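Local coordinates for long form D7clu1 salivary protein (Culex quinquefasciatus, PDB 6V4C) that binds and sequesters ADP, ATP and related adenine nucleotides, inhibiting platelet aggregation and hemostasis and so modulating blood feeding by female mosquitoes, at residues S130-R133 against D134-K138; I143-K146 against G147-I150; Y159-E163 against A164-N168. All coordinates share one frame; numbering follows the deposited sequence.

In the fold
Contacts 1 and 2 work on one site: helix 130-139 and the loop that follows it both touch ADP, and they meet where Y137 packs on P145 and I143. Both are partly buried, contact 2 lying nearest the middle of the chain (centres about 11 Å apart, against 17 Å for contact 1). Contact 1 brings a charged head to the diphosphate and a tyrosine hydroxyl to the purine; contact 2 reads the purine with a backbone carbonyl and a lysine. Contact 3 is peripheral, its centre about 26 Å from that of the chain, and only Y159 and Y166 of its nine touching residues are buried; aromatic packing, a turn and a helix start replace nucleotide chemistry.

Contact 1: residues S130-R133 against D134-K138; sequences SSVR and DAIYK. With ADP (adenosine-5'-diphosphate), chain B.
Along one face of helix 130-139, R133 and Y137 stand a helical turn apart and both reach into the ADP pocket, with D134 flanking the arginine. R133 keeps CG anti to the backbone N (chi1 176°) and bends at chi3, which carries the guanidinium over to the β-phosphate: NH1 donates to O3B of ADP at 3.1 Å, while NH2 makes a weaker, longer bond to the same oxygen. The other edge of the group is taken by D134. R133 NE points straight at D134 OD1, 3.2 Å away and within the guanidinium plane, although the carboxylate receives it from well above its own plane; the two planes are 52° apart. NH2 adds only weak bonds to the two carboxylate oxygens.

Nearer the helix, the aliphatic part of the arginine runs over the tyrosine, with R133 CG 3.5 Å from Y137 CE2. R133 O also lies over one face of this ring while accepting the Y137 N-H at 3.1 Å. The Y137 hydroxyl, at the far end, gives its hydrogen to N7 of ADP over 2.9 Å, and N7 lies close to the plane of the phenol. On another side of the helix, V132 CG1 packs on I136 CD1 at 3.9 Å, and P8 of helix 8-22 covers R133, I136 and Y137.

With a carboxylate at one edge and a phosphate at another, the guanidinium should have little freedom to turn. D134 thus probably serves as a second-shell residue orienting R133, and its negative charge probably balances part of the positive charge gathered round the diphosphate, where K146 also lies.

Contact 2: residues I143-K146 against G147-I150; sequences IKPK and GISI. With ADP (adenosine-5'-diphosphate), chain B.
K144 folds back onto I148 and I150 in the loop between helices 130-139 and 150-158, where a type II beta turn from P145 to I148 forms one wall of the adenine pocket. Its chain runs extended through CD (chi1 -172°), then bends at chi3 and chi4 to bring NZ between the carbonyls of P145 and I148, the two ends of the turn. K144 NZ meets I148 O at 2.9 Å, nearly head-on to the carbonyl, and P145 O at 3.0 Å, from above that carbonyl's plane. S263 O and N1 of ADP also accept from it, tying the turn to the base; four acceptors surround an ammonium's three hydrogens, so at least one hydrogen must be shared.

G147 occupies the third position of the turn, with a positive phi of 97° that suits a residue lacking a side chain; its backbone is hydrogen-bonded to E264. Beside it, I148 lays CG2 against the proline ring, 3.7 Å from P145 CD. K144 CD rests on I150 CA at 3.7 Å. K144 uses its backbone on the base as well: its O accepts a weak, bent hydrogen bond from the exocyclic N6 of ADP at 2.9 Å.

Contact 3: residues Y159-E163 against A164-N168; sequences YQDGE and AAYCN
OE2 of E163, on a side chain that packs against Y166, takes the N-H of Q160 in a 2.8 Å hydrogen bond, using the anti lone pair of the carboxylate. CG of the glutamate sits between its own backbone N and carbonyl carbon (chi1 83°), and the extended chain beyond it folds back to the start of the type II turn running from Q160 to E163. G162, with positive phi, fills the third position of that turn, and E163 N closes it by bonding to Q160 O at 3.1 Å. K179 makes only a long, weak ion pair with the same OE2.

On the way, E163 CG passes 3.7 Å from Y166 CB, the carboxylate standing at a right angle to the phenol plane. A chi1 of -167° turns the Y166 ring back toward Y159, one face under it: CB of Y159 sits 3.9 Å from the Y166 ring centroid, a CH-pi contact. The two rings are nearly parallel, 6° apart, but slid so far that they barely overlap. Y159 CE1 reaches A165 CB at 4.0 Å, while Q160 O and D161 OD1 lie along the edge of Y166.

Outside partners fix the polar ends. R152 pairs with D161 and also bonds to the Y166 hydroxyl, D177 OD1 is hydrogen-bonded to the hydroxyl of Y159, and H183 meets the Y159 ring edge-to-face.

At the backbone, E163 O receives C167 N at 3.0 Å, the first regular turn of helix 164-172, with E163 as N-cap. C167 is in turn disulfide-bonded to C295. A tight turn leading straight into a helix pinned by a cystine fits the all-helical, disulfide-braced fold of the PBP/GOBP (odorant-binding protein) family.

Contact 1: residues S130-R133 against D134-K138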
loop_
_atom_site.group_PDB
_atom_site.type_symbol
_atom_site.label_atom_id
_atom_site.label_comp_id
_atom_site.label_asym_id
_atom_site.label_seq_id
_atom_site.Cartn_x
_atom_site.Cartn_y
_atom_site.Cartn_z
ATOM N N SER A 130 -3.652 10.213 13.009
ATOM C CA SER A 130 -4.350 9.061 13.573
ATOM C C SER A 130 -5.836 9.335 13.770
ATOM O O SER A 130 -6.674 8.468 13.495
ATOM C CB SER A 130 -3.697 8.638 14.890
ATOM O OG SER A 130 -3.803 9.663 15.859
ATOM N N SER A 131 -6.187 10.535 14.244
ATOM C CA SER A 131 -7.593 10.840 14.495
ATOM C C SER A 131 -8.378 10.996 13.196
ATOM O O SER A 131 -9.515 10.521 13.094
ATOM C CB SER A 131 -7.720 12.090 15.365
ATOM O OG SER A 131 -7.188 11.852 16.652
ATOM N N VAL A 132 -7.797 11.666 12.201
ATOM C CA VAL A 132 -8.469 11.801 10.911
ATOM C C VAL A 132 -8.649 10.433 10.265
ATOM O O VAL A 132 -9.740 10.080 9.802
ATOM C CB VAL A 132 -7.695 12.767 9.995
ATOM C CG1 VAL A 132 -8.294 12.764 8.593
ATOM C CG2 VAL A 132 -7.705 14.168 10.577
ATOM N N ARG A 133 -7.634 9.643 10.226
ATOM C CA ARG A 133 -7.639 8.292 9.624
ATOM C C ARG A 133 -8.704 7.420 10.266
ATOM O O ARG A 133 -9.473 6.950 9.616
ATOM C CB ARG A 133 -6.259 7.715 9.789
ATOM C CG ARG A 133 -6.052 6.296 9.341
ATOM C CD ARG A 133 -4.808 5.635 9.804
ATOM N NE ARG A 133 -4.872 5.390 11.180
ATOM C CZ ARG A 133 -3.913 5.416 12.011
ATOM N NH1 ARG A 133 -2.704 5.640 11.627
ATOM N NH2 ARG A 133 -4.158 5.193 13.248
ATOM N N ASP A 134 -8.681 7.369 11.575
ATOM C CA ASP A 134 -9.577 6.440 12.254
ATOM C C ASP A 134 -11.035 6.857 12.129
ATOM O O ASP A 134 -11.913 5.996 12.012
ATOM C CB ASP A 134 -9.160 6.277 13.717
ATOM C CG ASP A 134 -7.865 5.503 13.863
ATOM O OD1 ASP A 134 -7.506 4.762 12.916
ATOM O OD2 ASP A 134 -7.204 5.630 14.914
ATOM N N ALA A 135 -11.315 8.163 12.150
ATOM C CA ALA A 135 -12.686 8.623 11.959
ATOM C C ALA A 135 -13.199 8.252 10.573
ATOM O O ALA A 135 -14.348 7.821 10.419
ATOM C CB ALA A 135 -12.771 10.132 12.185
ATOM N N ILE A 136 -12.353 8.399 9.553
ATOM C CA ILE A 136 -12.755 8.032 8.197
ATOM C C ILE A 136 -13.028 6.535 8.099
ATOM O O ILE A 136 -14.026 6.110 7.502
ATOM C CB ILE A 136 -11.706 8.513 7.179
ATOM C CG1 ILE A 136 -11.686 10.043 7.133
ATOM C CG2 ILE A 136 -11.972 7.914 5.796
ATOM C CD1 ILE A 136 -10.562 10.617 6.300
ATOM N N TYR A 137 -12.157 5.712 8.694
ATOM C CA TYR A 137 -12.384 4.269 8.700
ATOM C C TYR A 137 -13.720 3.930 9.347
ATOM O O TYR A 137 -14.487 3.112 8.824
ATOM C CB TYR A 137 -11.251 3.551 9.436
ATOM C CG TYR A 137 -9.924 3.504 8.710
ATOM C CD1 TYR A 137 -9.835 3.755 7.345
ATOM C CD2 TYR A 137 -8.758 3.194 9.395
ATOM C CE1 TYR A 137 -8.611 3.711 6.687
ATOM C CE2 TYR A 137 -7.539 3.145 8.751
ATOM C CZ TYR A 137 -7.469 3.405 7.399
ATOM O OH TYR A 137 -6.248 3.350 6.772
ATOM N N LYS A 138 -14.016 4.546 10.497
ATOM C CA LYS A 138 -15.256 4.235 11.201
ATOM C C LYS A 138 -16.473 4.607 10.367
ATOM O O LYS A 138 -17.481 3.892 10.373
ATOM C CB LYS A 138 -15.297 4.954 12.549
ATOM C CG LYS A 138 -14.417 4.327 13.615
ATOM C CD LYS A 138 -14.663 4.974 14.971
ATOM C CE LYS A 138 -13.621 4.533 15.991
ATOM N NZ LYS A 138 -13.582 3.060 16.145
HETATM P PB ADP B . -0.950 4.759 15.294
HETATM O O1B ADP B . -2.024 4.922 16.141
HETATM O O2B ADP B . 0.307 4.780 15.938
HETATM O O3B ADP B . -0.978 5.658 14.260
HETATM P PA ADP B . 0.149 2.081 15.030
HETATM O O1A ADP B . -0.065 1.064 16.102
HETATM O O2A ADP B . 1.417 2.686 15.196
HETATM O O3A ADP B . -0.931 3.184 15.004
HETATM O "O5'" ADP B . -0.065 1.808 13.545
HETATM C "C5'" ADP B . 0.016 2.822 12.567
HETATM C "C4'" ADP B . 0.307 2.259 11.195
HETATM O "O4'" ADP B . -0.865 1.850 10.538
HETATM C "C3'" ADP B . 0.823 3.211 10.140
HETATM O "O3'" ADP B . 2.200 3.384 10.204
HETATM C "C2'" ADP B . 0.336 2.652 8.807
HETATM O "O2'" ADP B . 1.348 2.004 8.161
HETATM C "C1'" ADP B . -0.612 1.576 9.225
HETATM N N9 ADP B . -1.864 1.564 8.537
HETATM C C8 ADP B . -2.698 2.584 8.462
HETATM N N7 ADP B . -3.773 2.330 7.840
HETATM C C5 ADP B . -3.656 1.051 7.454
HETATM C C6 ADP B . -4.480 0.183 6.747
HETATM N N6 ADP B . -5.633 0.491 6.263
HETATM N N1 ADP B . -4.053 -1.036 6.529
HETATM C C2 ADP B . -2.885 -1.376 6.977
HETATM N N3 ADP B . -2.054 -0.671 7.656
HETATM C C4 ADP B . -2.476 0.552 7.883
#

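Contact 2: residues I143-K146 against G147-I150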
loop_
_atom_site.group_PDB
_atom_site.type_symbol
_atom_site.label_atom_id
_atom_site.label_comp_id
_atom_site.label_asym_id
_atom_site.label_seq_id
_atom_site.Cartn_x
_atom_site.Cartn_y
_atom_site.Cartn_z
ATOM N N ILE A 143 -13.736 0.840 3.248
ATOM C CA ILE A 143 -12.283 0.970 3.194
ATOM C C ILE A 143 -11.684 -0.034 4.170
ATOM O O ILE A 143 -12.143 -0.140 5.315
ATOM C CB ILE A 143 -11.852 2.403 3.552
ATOM C CG1 ILE A 143 -12.616 3.424 2.703
ATOM C CG2 ILE A 143 -10.345 2.571 3.364
ATOM C CD1 ILE A 143 -12.247 4.861 2.998
ATOM N N LYS A 144 -10.669 -0.773 3.725
ATOM C CA LYS A 144 -9.996 -1.715 4.615
ATOM C C LYS A 144 -9.236 -0.950 5.687
ATOM O O LYS A 144 -8.289 -0.222 5.356
ATOM C CB LYS A 144 -9.021 -2.588 3.829
ATOM C CG LYS A 144 -8.428 -3.726 4.656
ATOM C CD LYS A 144 -7.131 -4.261 4.080
ATOM C CE LYS A 144 -5.936 -3.427 4.510
ATOM N NZ LYS A 144 -5.652 -3.532 5.975
ATOM N N PRO A 145 -9.608 -1.067 6.965
ATOM C CA PRO A 145 -8.876 -0.334 8.005
ATOM C C PRO A 145 -7.649 -1.113 8.451
ATOM O O PRO A 145 -7.433 -2.236 7.982
ATOM C CB PRO A 145 -9.905 -0.233 9.132
ATOM C CG PRO A 145 -10.675 -1.525 9.011
ATOM C CD PRO A 145 -10.710 -1.873 7.529
ATOM N N LYS A 146 -6.844 -0.560 9.354
ATOM C CA LYS A 146 -5.742 -1.351 9.873
ATOM C C LYS A 146 -6.273 -2.376 10.870
ATOM O O LYS A 146 -7.359 -2.220 11.434
ATOM C CB LYS A 146 -4.656 -0.459 10.482
ATOM C CG LYS A 146 -4.689 -0.291 11.990
ATOM C CD LYS A 146 -3.455 0.475 12.468
ATOM C CE LYS A 146 -3.534 0.823 13.951
ATOM N NZ LYS A 146 -4.611 1.812 14.239
ATOM N N GLY A 147 -5.515 -3.455 11.048
ATOM C CA GLY A 147 -5.890 -4.508 11.969
ATOM C C GLY A 147 -6.595 -5.696 11.347
ATOM O O GLY A 147 -6.783 -6.710 12.031
ATOM N N ILE A 148 -6.995 -5.604 10.080
ATOM C CA ILE A 148 -7.596 -6.719 9.361
ATOM C C ILE A 148 -6.829 -6.918 8.062
ATOM O O ILE A 148 -6.436 -5.944 7.405
ATOM C CB ILE A 148 -9.105 -6.497 9.106
ATOM C CG1 ILE A 148 -9.742 -7.744 8.485
ATOM C CG2 ILE A 148 -9.337 -5.277 8.225
ATOM C CD1 ILE A 148 -11.253 -7.654 8.344
ATOM N N SER A 149 -6.591 -8.175 7.698
ATOM C CA SER A 149 -5.836 -8.445 6.482
ATOM C C SER A 149 -6.692 -8.166 5.250
ATOM O O SER A 149 -7.922 -8.109 5.312
ATOM C CB SER A 149 -5.319 -9.886 6.454
ATOM O OG SER A 149 -6.289 -10.792 5.954
ATOM N N ILE A 150 -6.014 -7.976 4.116
ATOM C CA ILE A 150 -6.724 -7.702 2.870
ATOM C C ILE A 150 -7.552 -8.912 2.447
ATOM O O ILE A 150 -8.670 -8.769 1.937
ATOM C CB ILE A 150 -5.744 -7.236 1.774
ATOM C CG1 ILE A 150 -6.481 -6.948 0.463
ATOM C CG2 ILE A 150 -4.652 -8.274 1.548
ATOM C CD1 ILE A 150 -7.466 -5.800 0.543
HETATM P PB ADP B . -0.950 4.759 15.294
HETATM O O1B ADP B . -2.024 4.922 16.141
HETATM O O2B ADP B . 0.307 4.780 15.938
HETATM O O3B ADP B . -0.978 5.658 14.260
HETATM P PA ADP B . 0.149 2.081 15.030
HETATM O O1A ADP B . -0.065 1.064 16.102
HETATM O O2A ADP B . 1.417 2.686 15.196
HETATM O O3A ADP B . -0.931 3.184 15.004
HETATM O "O5'" ADP B . -0.065 1.808 13.545
HETATM C "C5'" ADP B . 0.016 2.822 12.567
HETATM C "C4'" ADP B . 0.307 2.259 11.195
HETATM O "O4'" ADP B . -0.865 1.850 10.538
HETATM C "C3'" ADP B . 0.823 3.211 10.140
HETATM O "O3'" ADP B . 2.200 3.384 10.204
HETATM C "C2'" ADP B . 0.336 2.652 8.807
HETATM O "O2'" ADP B . 1.348 2.004 8.161
HETATM C "C1'" ADP B . -0.612 1.576 9.225
HETATM N N9 ADP B . -1.864 1.564 8.537
HETATM C C8 ADP B . -2.698 2.584 8.462
HETATM N N7 ADP B . -3.773 2.330 7.840
HETATM C C5 ADP B . -3.656 1.051 7.454
HETATM C C6 ADP B . -4.480 0.183 6.747
HETATM N N6 ADP B . -5.633 0.491 6.263
HETATM N N1 ADP B . -4.053 -1.036 6.529
HETATM C C2 ADP B . -2.885 -1.376 6.977
HETATM N N3 ADP B . -2.054 -0.671 7.656
HETATM C C4 ADP B . -2.476 0.552 7.883
#

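Contact 3: residues Y159-E163 against A164-N168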
loop_
_atom_site.group_PDB
_atom_site.type_symbol
_atom_site.label_atom_id
_atom_site.label_comp_id
_atom_site.label_asym_id
_atom_site.label_seq_id
_atom_site.Cartn_x
_atom_site.Cartn_y
_atom_site.Cartn_z
ATOM N N TYR A 159 -17.829 -14.557 1.147
ATOM C CA TYR A 159 -17.950 -15.894 1.703
ATOM C C TYR A 159 -18.534 -15.840 3.106
ATOM O O TYR A 159 -18.268 -14.912 3.877
ATOM C CB TYR A 159 -16.589 -16.593 1.784
ATOM C CG TYR A 159 -15.953 -16.874 0.449
ATOM C CD1 TYR A 159 -16.398 -17.921 -0.347
ATOM C CD2 TYR A 159 -14.901 -16.098 -0.016
ATOM C CE1 TYR A 159 -15.815 -18.185 -1.571
ATOM C CE2 TYR A 159 -14.311 -16.352 -1.237
ATOM C CZ TYR A 159 -14.772 -17.397 -2.012
ATOM O OH TYR A 159 -14.189 -17.654 -3.231
ATOM N N GLN A 160 -19.333 -16.853 3.429
ATOM C CA GLN A 160 -19.721 -17.091 4.809
ATOM C C GLN A 160 -18.580 -17.786 5.534
ATOM O O GLN A 160 -17.900 -18.646 4.967
ATOM C CB GLN A 160 -20.961 -17.980 4.868
ATOM C CG GLN A 160 -22.234 -17.309 4.398
ATOM C CD GLN A 160 -23.476 -18.020 4.900
ATOM O OE1 GLN A 160 -24.297 -18.491 4.113
ATOM N NE2 GLN A 160 -23.618 -18.101 6.220
ATOM N N ASP A 161 -18.366 -17.398 6.788
ATOM C CA ASP A 161 -17.326 -18.017 7.596
ATOM C C ASP A 161 -17.531 -19.524 7.645
ATOM O O ASP A 161 -18.636 -20.006 7.902
ATOM C CB ASP A 161 -17.361 -17.442 9.013
ATOM C CG ASP A 161 -16.866 -16.010 9.076
ATOM O OD1 ASP A 161 -16.557 -15.438 8.009
ATOM O OD2 ASP A 161 -16.778 -15.460 10.193
ATOM N N GLY A 162 -16.463 -20.263 7.365
ATOM C CA GLY A 162 -16.482 -21.704 7.471
ATOM C C GLY A 162 -17.074 -22.446 6.294
ATOM O O GLY A 162 -17.095 -23.682 6.321
ATOM N N GLU A 163 -17.556 -21.752 5.267
ATOM C CA GLU A 163 -18.115 -22.462 4.125
ATOM C C GLU A 163 -17.004 -23.131 3.319
ATOM O O GLU A 163 -15.861 -22.667 3.288
ATOM C CB GLU A 163 -18.963 -21.536 3.250
ATOM C CG GLU A 163 -18.200 -20.698 2.240
ATOM C CD GLU A 163 -19.127 -20.011 1.250
ATOM O OE1 GLU A 163 -19.458 -20.622 0.211
ATOM O OE2 GLU A 163 -19.540 -18.864 1.520
ATOM N N ALA A 164 -17.359 -24.242 2.665
ATOM C CA ALA A 164 -16.355 -25.133 2.089
ATOM C C ALA A 164 -15.476 -24.424 1.065
ATOM O O ALA A 164 -14.253 -24.602 1.063
ATOM C CB ALA A 164 -17.027 -26.360 1.472
ATOM N N ALA A 165 -16.078 -23.620 0.185
ATOM C CA ALA A 165 -15.282 -22.908 -0.808
ATOM C C ALA A 165 -14.303 -21.954 -0.139
ATOM O O ALA A 165 -13.160 -21.806 -0.589
ATOM C CB ALA A 165 -16.195 -22.158 -1.778
ATOM N N TYR A 166 -14.734 -21.305 0.944
ATOM C CA TYR A 166 -13.872 -20.358 1.645
ATOM C C TYR A 166 -12.666 -21.062 2.254
ATOM O O TYR A 166 -11.537 -20.571 2.152
ATOM C CB TYR A 166 -14.679 -19.638 2.725
ATOM C CG TYR A 166 -14.008 -18.425 3.327
ATOM C CD1 TYR A 166 -12.904 -17.837 2.722
ATOM C CD2 TYR A 166 -14.485 -17.864 4.506
ATOM C CE1 TYR A 166 -12.291 -16.724 3.277
ATOM C CE2 TYR A 166 -13.881 -16.756 5.069
ATOM C CZ TYR A 166 -12.784 -16.189 4.452
ATOM O OH TYR A 166 -12.189 -15.083 5.018
ATOM N N CYS A 167 -12.882 -22.214 2.886
ATOM C CA CYS A 167 -11.766 -22.925 3.500
ATOM C C CYS A 167 -10.811 -23.493 2.458
ATOM O O CYS A 167 -9.623 -23.670 2.747
ATOM C CB CYS A 167 -12.274 -24.001 4.455
ATOM S SG CYS A 167 -13.308 -23.338 5.779
ATOM N N ASN A 168 -11.301 -23.774 1.246
ATOM C CA ASN A 168 -10.395 -24.139 0.162
ATOM C C ASN A 168 -9.495 -22.972 -0.220
ATOM O O ASN A 168 -8.310 -23.167 -0.515
ATOM C CB ASN A 168 -11.182 -24.642 -1.048
ATOM C CG ASN A 168 -11.711 -26.050 -0.856
ATOM O OD1 ASN A 168 -11.211 -26.806 -0.023
ATOM N ND2 ASN A 168 -12.727 -26.412 -1.635
#